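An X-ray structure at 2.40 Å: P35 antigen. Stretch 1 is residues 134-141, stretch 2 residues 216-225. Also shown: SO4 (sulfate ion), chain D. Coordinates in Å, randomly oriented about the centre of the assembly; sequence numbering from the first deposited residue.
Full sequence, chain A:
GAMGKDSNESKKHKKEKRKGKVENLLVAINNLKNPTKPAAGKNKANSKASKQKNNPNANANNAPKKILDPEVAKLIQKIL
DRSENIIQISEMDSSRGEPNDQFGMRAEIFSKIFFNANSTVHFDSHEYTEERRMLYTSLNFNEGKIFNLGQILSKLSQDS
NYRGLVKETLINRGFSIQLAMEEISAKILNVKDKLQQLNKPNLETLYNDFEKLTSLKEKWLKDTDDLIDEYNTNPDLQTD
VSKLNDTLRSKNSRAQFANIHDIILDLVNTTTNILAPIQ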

ATOM      1  N   MET A 134       6.192  -4.983  -0.928  1.00 18.04           N
ATOM      2  CA  MET A 134       4.779  -4.600  -0.607  1.00 18.80           C
ATOM      3  C   MET A 134       4.506  -3.248  -1.256  1.00 19.40           C
ATOM      4  O   MET A 134       3.477  -3.026  -1.831  1.00 21.04           O
ATOM      5  CB  MET A 134       4.561  -4.548   0.897  1.00 21.45           C
ATOM      6  CG  MET A 134       3.761  -5.705   1.479  1.00 24.76           C
ATOM      7  SD  MET A 134       4.186  -5.941   3.205  1.00 36.47           S
ATOM      8  CE  MET A 134       3.685  -7.643   3.525  1.00 30.31           C
ATOM      9  N   LEU A 135       5.464  -2.342  -1.227  1.00 18.69           N
ATOM     10  CA  LEU A 135       5.237  -1.101  -1.897  1.00 17.95           C
ATOM     11  C   LEU A 135       4.989  -1.326  -3.433  1.00 18.27           C
ATOM     12  O   LEU A 135       4.120  -0.673  -4.027  1.00 16.87           O
ATOM     13  CB  LEU A 135       6.441  -0.209  -1.689  1.00 16.96           C
ATOM     14  CG  LEU A 135       6.412   1.125  -2.412  1.00 18.74           C
ATOM     15  CD1 LEU A 135       5.197   1.985  -1.979  1.00 16.44           C
ATOM     16  CD2 LEU A 135       7.768   1.812  -2.097  1.00 19.46           C
ATOM     17  N   TYR A 136       5.760  -2.231  -4.064  1.00 17.07           N
ATOM     18  CA  TYR A 136       5.658  -2.430  -5.518  1.00 15.39           C
ATOM     19  C   TYR A 136       4.307  -3.085  -5.840  1.00 16.25           C
ATOM     20  O   TYR A 136       3.632  -2.699  -6.791  1.00 19.32           O
ATOM     21  CB  TYR A 136       6.804  -3.323  -6.039  1.00 14.65           C
ATOM     22  CG  TYR A 136       8.227  -2.861  -5.776  1.00 13.83           C
ATOM     23  CD1 TYR A 136       8.569  -1.502  -5.753  1.00 13.98           C
ATOM     24  CD2 TYR A 136       9.241  -3.786  -5.548  1.00 13.86           C
ATOM     25  CE1 TYR A 136       9.878  -1.083  -5.553  1.00 12.61           C
ATOM     26  CE2 TYR A 136      10.542  -3.386  -5.292  1.00 13.54           C
ATOM     27  CZ  TYR A 136      10.861  -2.012  -5.330  1.00 13.59           C
ATOM     28  OH  TYR A 136      12.176  -1.588  -5.112  1.00 13.12           O
ATOM     29  N   THR A 137       3.928  -4.076  -5.039  1.00 16.09           N
ATOM     30  CA  THR A 137       2.644  -4.702  -5.117  1.00 16.81           C
ATOM     31  C   THR A 137       1.505  -3.683  -4.958  1.00 18.71           C
ATOM     32  O   THR A 137       0.451  -3.855  -5.600  1.00 18.52           O
ATOM     33  CB  THR A 137       2.550  -5.796  -4.049  1.00 17.61           C
ATOM     34  OG1 THR A 137       3.590  -6.741  -4.301  1.00 19.40           O
ATOM     35  CG2 THR A 137       1.259  -6.534  -4.090  1.00 17.79           C
ATOM     36  N   SER A 138       1.740  -2.592  -4.209  1.00 16.57           N
ATOM     37  CA  SER A 138       0.666  -1.641  -3.926  1.00 15.91           C
ATOM     38  C   SER A 138       0.337  -0.886  -5.174  1.00 16.48           C
ATOM     39  O   SER A 138      -0.690  -0.193  -5.276  1.00 18.07           O
ATOM     40  CB  SER A 138       1.037  -0.703  -2.759  1.00 14.52           C
ATOM     41  OG  SER A 138       1.829   0.402  -3.171  1.00 15.03           O
ATOM     42  N   LEU A 139       1.248  -0.974  -6.123  1.00 16.37           N
ATOM     43  CA  LEU A 139       1.050  -0.331  -7.422  1.00 16.95           C
ATOM     44  C   LEU A 139       0.870  -1.495  -8.444  1.00 17.06           C
ATOM     45  O   LEU A 139       1.295  -1.385  -9.618  1.00 15.55           O
ATOM     46  CB  LEU A 139       2.292   0.574  -7.745  1.00 15.78           C
ATOM     47  CG  LEU A 139       2.423   1.913  -6.999  1.00 16.39           C
ATOM     48  CD1 LEU A 139       3.836   2.580  -6.879  1.00 14.47           C
ATOM     49  CD2 LEU A 139       1.386   2.864  -7.575  1.00 15.45           C
ATOM     50  N   ASN A 140       0.340  -2.631  -7.957  1.00 16.50           N
ATOM     51  CA  ASN A 140       0.097  -3.798  -8.843  1.00 19.35           C
ATOM     52  C   ASN A 140       1.327  -4.367  -9.560  1.00 17.19           C
ATOM     53  O   ASN A 140       1.219  -5.031 -10.563  1.00 18.25           O
ATOM     54  CB  ASN A 140      -1.019  -3.472  -9.877  1.00 20.09           C
ATOM     55  CG  ASN A 140      -2.398  -3.316  -9.229  1.00 21.56           C
ATOM     56  OD1 ASN A 140      -2.630  -3.731  -8.111  1.00 26.14           O
ATOM     57  ND2 ASN A 140      -3.294  -2.714  -9.929  1.00 20.97           N
ATOM     58  N   PHE A 141       2.503  -4.052  -9.055  1.00 17.36           N
ATOM     59  CA  PHE A 141       3.779  -4.524  -9.627  1.00 17.66           C
ATOM     60  C   PHE A 141       3.862  -4.168 -11.105  1.00 18.01           C
ATOM     61  O   PHE A 141       4.396  -4.878 -11.941  1.00 18.63           O
ATOM     62  CB  PHE A 141       4.087  -6.026  -9.362  1.00 17.09           C
ATOM     63  CG  PHE A 141       5.512  -6.251  -8.928  1.00 16.27           C
ATOM     64  CD1 PHE A 141       6.530  -6.260  -9.858  1.00 14.85           C
ATOM     65  CD2 PHE A 141       5.844  -6.368  -7.541  1.00 15.16           C
ATOM     66  CE1 PHE A 141       7.842  -6.417  -9.453  1.00 14.92           C
ATOM     67  CE2 PHE A 141       7.149  -6.503  -7.148  1.00 14.30           C
ATOM     68  CZ  PHE A 141       8.147  -6.556  -8.098  1.00 14.67           C
ATOM     69  N   LEU A 216      -9.345   1.927  -1.074  1.00 26.69           N
ATOM     70  CA  LEU A 216      -8.162   2.679  -0.668  1.00 23.96           C
ATOM     71  C   LEU A 216      -6.996   2.490  -1.665  1.00 22.81           C
ATOM     72  O   LEU A 216      -6.393   3.469  -2.112  1.00 21.36           O
ATOM     73  CB  LEU A 216      -7.729   2.214   0.696  1.00 22.79           C
ATOM     74  CG  LEU A 216      -8.448   2.699   1.945  1.00 21.95           C
ATOM     75  CD1 LEU A 216      -7.977   1.805   3.088  1.00 21.21           C
ATOM     76  CD2 LEU A 216      -8.036   4.129   2.257  1.00 19.91           C
ATOM     77  N   LYS A 217      -6.713   1.234  -2.040  1.00 22.87           N
ATOM     78  CA  LYS A 217      -5.702   0.932  -3.077  1.00 21.64           C
ATOM     79  C   LYS A 217      -6.042   1.633  -4.374  1.00 23.37           C
ATOM     80  O   LYS A 217      -5.160   2.222  -5.028  1.00 25.48           O
ATOM     81  CB  LYS A 217      -5.640  -0.560  -3.361  1.00 20.84           C
ATOM     82  CG  LYS A 217      -4.509  -0.919  -4.313  1.00 20.36           C
ATOM     83  CD  LYS A 217      -4.124  -2.378  -4.237  1.00 18.37           C
ATOM     84  CE  LYS A 217      -2.971  -2.691  -5.191  1.00 17.05           C
ATOM     85  NZ  LYS A 217      -2.508  -4.072  -4.821  1.00 18.86           N
ATOM     86  N   GLU A 218      -7.309   1.563  -4.769  1.00 22.57           N
ATOM     87  CA  GLU A 218      -7.721   2.069  -6.089  1.00 24.71           C
ATOM     88  C   GLU A 218      -7.505   3.562  -6.192  1.00 22.51           C
ATOM     89  O   GLU A 218      -7.180   4.071  -7.239  1.00 23.22           O
ATOM     90  CB  GLU A 218      -9.193   1.750  -6.350  1.00 27.53           C
ATOM     91  CG  GLU A 218      -9.557   1.839  -7.798  1.00 36.94           C
ATOM     92  CD  GLU A 218      -8.811   0.798  -8.591  1.00 48.22           C
ATOM     93  OE1 GLU A 218      -8.734  -0.365  -8.080  1.00 48.64           O
ATOM     94  OE2 GLU A 218      -8.288   1.162  -9.688  1.00 47.43           O
ATOM     95  N   LYS A 219      -7.669   4.275  -5.089  1.00 22.28           N
ATOM     96  CA  LYS A 219      -7.518   5.701  -5.149  1.00 23.44           C
ATOM     97  C   LYS A 219      -6.018   6.050  -5.128  1.00 22.52           C
ATOM     98  O   LYS A 219      -5.601   7.037  -5.719  1.00 25.14           O
ATOM     99  CB  LYS A 219      -8.277   6.347  -3.991  1.00 25.76           C
ATOM    100  CG  LYS A 219      -8.445   7.829  -4.208  1.00 28.03           C
ATOM    101  CD  LYS A 219      -8.672   8.530  -2.897  1.00 30.07           C
ATOM    102  CE  LYS A 219      -8.810  10.038  -3.141  1.00 31.99           C
ATOM    103  NZ  LYS A 219      -8.880  10.687  -1.806  1.00 30.71           N
ATOM    104  N   TRP A 220      -5.214   5.219  -4.466  1.00 21.40           N
ATOM    105  CA  TRP A 220      -3.736   5.297  -4.522  1.00 21.41           C
ATOM    106  C   TRP A 220      -3.269   5.034  -5.926  1.00 21.40           C
ATOM    107  O   TRP A 220      -2.383   5.711  -6.433  1.00 19.61           O
ATOM    108  CB  TRP A 220      -3.134   4.317  -3.525  1.00 19.78           C
ATOM    109  CG  TRP A 220      -1.665   3.993  -3.647  1.00 19.61           C
ATOM    110  CD1 TRP A 220      -1.102   2.775  -3.955  1.00 19.69           C
ATOM    111  CD2 TRP A 220      -0.510   4.893  -3.415  1.00 19.61           C
ATOM    112  NE1 TRP A 220       0.272   2.846  -3.920  1.00 19.75           N
ATOM    113  CE2 TRP A 220       0.681   4.096  -3.635  1.00 18.45           C
ATOM    114  CE3 TRP A 220      -0.362   6.249  -3.054  1.00 19.66           C
ATOM    115  CZ2 TRP A 220       1.970   4.632  -3.486  1.00 18.27           C
ATOM    116  CZ3 TRP A 220       0.941   6.785  -2.910  1.00 17.69           C
ATOM    117  CH2 TRP A 220       2.073   6.005  -3.141  1.00 18.28           C
ATOM    118  N   LEU A 221      -3.903   4.085  -6.598  1.00 21.76           N
ATOM    119  CA  LEU A 221      -3.519   3.790  -7.987  1.00 23.15           C
ATOM    120  C   LEU A 221      -3.912   4.938  -8.870  1.00 23.58           C
ATOM    121  O   LEU A 221      -3.144   5.329  -9.764  1.00 25.29           O
ATOM    122  CB  LEU A 221      -4.146   2.478  -8.501  1.00 22.20           C
ATOM    123  CG  LEU A 221      -3.661   1.123  -7.896  1.00 24.21           C
ATOM    124  CD1 LEU A 221      -4.657  -0.017  -8.146  1.00 21.38           C
ATOM    125  CD2 LEU A 221      -2.294   0.792  -8.471  1.00 21.77           C
ATOM    126  N   LYS A 222      -5.110   5.470  -8.639  1.00 25.35           N
ATOM    127  CA  LYS A 222      -5.590   6.645  -9.396  1.00 27.29           C
ATOM    128  C   LYS A 222      -4.764   7.959  -9.172  1.00 24.09           C
ATOM    129  O   LYS A 222      -4.437   8.720 -10.133  1.00 23.81           O
ATOM    130  CB  LYS A 222      -7.093   6.836  -9.138  1.00 30.17           C
ATOM    131  CG  LYS A 222      -7.723   8.023  -9.877  1.00 38.09           C
ATOM    132  CD  LYS A 222      -7.943   9.234  -8.963  1.00 39.67           C
ATOM    133  CE  LYS A 222      -9.416   9.690  -9.000  1.00 41.95           C
ATOM    134  NZ  LYS A 222      -9.741  10.610 -10.134  1.00 37.36           N
ATOM    135  N   ASP A 223      -4.436   8.254  -7.922  1.00 22.07           N
ATOM    136  CA  ASP A 223      -3.672   9.505  -7.691  1.00 23.67           C
ATOM    137  C   ASP A 223      -2.275   9.398  -8.304  1.00 22.73           C
ATOM    138  O   ASP A 223      -1.706  10.403  -8.696  1.00 23.13           O
ATOM    139  CB  ASP A 223      -3.584   9.917  -6.202  1.00 25.11           C
ATOM    140  CG  ASP A 223      -4.940  10.332  -5.599  1.00 25.40           C
ATOM    141  OD1 ASP A 223      -5.831  10.763  -6.345  1.00 26.28           O
ATOM    142  OD2 ASP A 223      -5.114  10.203  -4.367  1.00 26.09           O
ATOM    143  N   THR A 224      -1.789   8.169  -8.471  1.00 23.02           N
ATOM    144  CA  THR A 224      -0.420   7.894  -8.919  1.00 23.00           C
ATOM    145  C   THR A 224      -0.362   8.136 -10.373  1.00 21.96           C
ATOM    146  O   THR A 224       0.564   8.777 -10.853  1.00 24.45           O
ATOM    147  CB  THR A 224      -0.002   6.414  -8.784  1.00 21.97           C
ATOM    148  OG1 THR A 224      -0.132   5.999  -7.460  1.00 19.92           O
ATOM    149  CG2 THR A 224       1.404   6.306  -9.039  1.00 25.85           C
ATOM    150  N   ASP A 225      -1.319   7.565 -11.084  1.00 22.31           N
ATOM    151  CA  ASP A 225      -1.445   7.746 -12.526  1.00 21.74           C
ATOM    152  C   ASP A 225      -1.678   9.223 -12.831  1.00 20.90           C
ATOM    153  O   ASP A 225      -1.110   9.717 -13.775  1.00 21.81           O
ATOM    154  CB  ASP A 225      -2.639   6.950 -13.059  1.00 22.47           C
ATOM    155  CG  ASP A 225      -2.436   5.429 -12.961  1.00 24.87           C
ATOM    156  OD1 ASP A 225      -1.290   4.921 -13.143  1.00 28.16           O
ATOM    157  OD2 ASP A 225      -3.443   4.722 -12.770  1.00 25.11           O
TER
HETATM  158  S   SO4 D1304      -2.268  -2.721 -13.784  1.00 64.91           S
HETATM  159  O1  SO4 D1304      -0.937  -3.346 -13.991  1.00 67.24           O
HETATM  160  O2  SO4 D1304      -2.136  -1.308 -13.304  1.00 60.48           O
HETATM  161  O3  SO4 D1304      -3.028  -3.538 -12.809  1.00 74.89           O
HETATM  162  O4  SO4 D1304      -3.001  -2.762 -15.068  1.00 75.31           O

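Stretch 1 is helical from M134 to T137; a type I beta turn runs from T137 to N140. It packs against stretch 2, part of a helix that begins earlier in the chain and continues later. The two are far apart in sequence but close in space. The contact is small, with 380 Å² buried on both sides together. The CA atoms of S138 and K217 are 6.9 Å apart, and those of L139 and L221 are 6.2 Å apart.

M134 does not reach stretch 2. L135 does, though only just. Its CA-to-CB bond points sideways, but the end of the side chain comes nearer. L135 CD1 lies 4.4 Å from W220 CZ2, a loose apolar contact oblique to the indole ring. Y136 again takes no part across the gap. Its backbone O instead accepts hydrogen bonds from the N atoms of L139 and F141, at 3.0 and 2.9 Å, and so helps hold the turn.

T137 opens the turn. Its CA-to-CB bond points away from stretch 2, and the polar contact is made by the backbone O. K217 NZ donates a hydrogen bond to T137 O at 3.1 Å. The lysine reaches this far because all four of its chi angles are t, which gives a fully extended chain. T137 O also accepts from N140 N at 2.7 Å, so the same carbonyl serves the turn and the neighbouring helix. K217 NZ has a further hydrogen bond elsewhere in the structure.

S138 has a p rotamer and is buried. W220 NE1 donates to S138 OG at 3.0 Å, with an N-H...acceptor angle of 144°. The hydroxyl sits at the edge of the indole, near its plane, as suits an acceptor for the ring NH. S138 OG in turn donates to L135 O at 2.7 Å. The indole NH is thus linked through the serine to the backbone of stretch 1. The carbonyl of S138 lies close to carbon atoms of stretch 2: S138 O is 3.4 Å from K217 CE and 3.7 Å from L221 CD2.

L139 starts with its CA-to-CB bond pointing away, yet the end of its side chain comes nearer. L139 CD2 is 4.2 Å from W220 CE2, 4.3 Å from L221 CD2 and 3.5 Å from T224 OG1. One methyl therefore touches three residues of the helix. T224 OG1 donates a very short hydrogen bond, 2.5 Å, to W220 O within its own helix. The backbone is close too, with L139 CA 3.7 Å from L221 CD2.

N140 is exposed. N140 OD1 is 3.1 Å from K217 CE, and N140 ND2 is 3.5 Å from L221 CD1. N140 ND2 also gives a weak hydrogen bond to O3 of the sulfate at 3.0 Å; the ion probably comes from the crystallisation liquor. F141 is buried but stays out of reach of stretch 2.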